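Local coordinates for geranyltranstransferase (Stenotrophomonas maltophilia, PDB 7LBJ), which probably makes farnesyl diphosphate or a longer prenyl diphosphate by magnesium-dependent head-to-tail condensation of isoprenoid units, at residues A177-M182 and S252-L257. Residues are numbered along the deposited sequence; the frame is centred on the assembly and turned at random.
Sequences AALTRM and STFPAL
Leu179 lays its CD2 methyl over one face of the Phe254 ring, above its centre, a CH-pi contact with the carbon 4.0 Å from the ring centroid and only 5° off the ring normal. Its CG stands anti to the backbone N (chi1 -172°), carrying the branch out from helix 176-201 toward the chain that leads into helix 254-258. The same CD2 meets Leu257 CD1 at 3.8 Å and reaches the backbone between Thr253 and Phe254, with Thr253 C also 3.8 Å away. The other methyl, CD1, lies against the carbonyl of Ser252, 3.6 Å from its O. Thr180, next along the helix, meets the edge of the Phe254 ring: its OG1 lies near the ring plane, 3.7 Å from CE1, while bonding to the carbonyl of Leu176 one turn back. Phe254 also packs on Leu221 and Val225 of helix 206-233 and on Gln266 of helix 260-277, which wedges it among three helices of the mainly helical prenyl synthase fold. Thr253 is the N-cap of the short helix, its OG1 accepting from Ala256 N at 3.1 Å. Asp228 OD2, in what is probably the second aspartate-rich motif, which in relatives binds magnesium with the diphosphate, takes the Phe254 N-H. Ser252 OG bonds to the carbonyl of Gln174, tying the loop to the residues just before helix 176-201. No hydrogen bond links the two segments directly, so their cohesion rests on van der Waals and CH-pi contact centred on one leucine, while these polar groups find partners within their own segment or in neighbouring elements.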
# COMPACT_ATOMS: atom_id res chain seq x y z
N ALA A 177 18.62 -9.04 -21.71
CA ALA A 177 17.16 -9.16 -21.69
C ALA A 177 16.62 -9.10 -20.27
O ALA A 177 15.66 -8.37 -19.99
CB ALA A 177 16.73 -10.46 -22.37
N ALA A 178 17.25 -9.82 -19.34
CA ALA A 178 16.75 -9.89 -17.98
C ALA A 178 16.95 -8.57 -17.24
O ALA A 178 16.09 -8.14 -16.46
CB ALA A 178 17.44 -11.04 -17.23
N LEU A 179 18.11 -7.95 -17.43
CA LEU A 179 18.39 -6.65 -16.81
C LEU A 179 17.37 -5.61 -17.26
O LEU A 179 16.82 -4.85 -16.45
CB LEU A 179 19.81 -6.22 -17.18
CG LEU A 179 20.40 -4.99 -16.50
CD1 LEU A 179 20.48 -5.25 -15.00
CD2 LEU A 179 21.77 -4.68 -17.09
N THR A 180 17.08 -5.59 -18.57
CA THR A 180 16.13 -4.63 -19.10
C THR A 180 14.74 -4.86 -18.54
O THR A 180 14.04 -3.92 -18.14
CB THR A 180 16.13 -4.72 -20.63
OG1 THR A 180 17.46 -4.45 -21.12
CG2 THR A 180 15.16 -3.73 -21.23
N ARG A 181 14.32 -6.13 -18.48
CA ARG A 181 13.02 -6.47 -17.91
C ARG A 181 12.94 -6.08 -16.44
O ARG A 181 11.92 -5.54 -15.98
CB ARG A 181 12.79 -7.98 -18.09
CG ARG A 181 11.46 -8.46 -17.55
CD ARG A 181 10.30 -7.76 -18.25
NE ARG A 181 9.04 -7.98 -17.55
CZ ARG A 181 8.30 -9.07 -17.68
NH1 ARG A 181 8.65 -10.05 -18.49
NH2 ARG A 181 7.17 -9.17 -16.96
N MET A 182 14.00 -6.36 -15.67
CA MET A 182 14.02 -5.98 -14.26
C MET A 182 13.84 -4.48 -14.10
O MET A 182 13.00 -4.02 -13.31
CB MET A 182 15.32 -6.45 -13.60
CG MET A 182 15.46 -6.00 -12.13
SD MET A 182 17.15 -6.03 -11.46
CE MET A 182 17.82 -4.52 -12.14
N SER A 252 25.59 -6.93 -12.80
CA SER A 252 25.35 -6.69 -14.22
C SER A 252 24.81 -5.27 -14.46
O SER A 252 23.88 -4.83 -13.78
CB SER A 252 24.37 -7.72 -14.79
OG SER A 252 25.02 -8.94 -15.07
N THR A 253 25.42 -4.57 -15.41
CA THR A 253 25.09 -3.20 -15.75
C THR A 253 25.15 -3.05 -17.26
O THR A 253 25.74 -3.88 -17.96
CB THR A 253 26.06 -2.19 -15.14
OG1 THR A 253 27.34 -2.33 -15.78
CG2 THR A 253 26.22 -2.41 -13.65
N PHE A 254 24.57 -1.97 -17.76
CA PHE A 254 24.61 -1.79 -19.20
C PHE A 254 26.03 -1.56 -19.71
O PHE A 254 26.39 -2.14 -20.74
CB PHE A 254 23.64 -0.68 -19.63
CG PHE A 254 22.20 -1.06 -19.45
CD1 PHE A 254 21.59 -1.95 -20.33
CD2 PHE A 254 21.47 -0.59 -18.37
CE1 PHE A 254 20.28 -2.34 -20.16
CE2 PHE A 254 20.14 -0.98 -18.19
CZ PHE A 254 19.55 -1.85 -19.09
N PRO A 255 26.89 -0.77 -19.04
CA PRO A 255 28.28 -0.68 -19.55
C PRO A 255 29.03 -1.99 -19.46
O PRO A 255 29.89 -2.26 -20.31
CB PRO A 255 28.92 0.39 -18.66
CG PRO A 255 27.76 1.20 -18.15
CD PRO A 255 26.64 0.21 -17.97
N ALA A 256 28.75 -2.83 -18.46
CA ALA A 256 29.49 -4.09 -18.37
C ALA A 256 29.07 -5.03 -19.49
O ALA A 256 29.92 -5.73 -20.07
CB ALA A 256 29.28 -4.75 -17.01
N LEU A 257 27.79 -5.05 -19.83
CA LEU A 257 27.28 -5.98 -20.83
C LEU A 257 27.43 -5.45 -22.25
O LEU A 257 27.56 -6.24 -23.19
CB LEU A 257 25.81 -6.28 -20.55
CG LEU A 257 25.53 -7.20 -19.37
CD1 LEU A 257 24.08 -7.06 -18.92
CD2 LEU A 257 25.81 -8.62 -19.77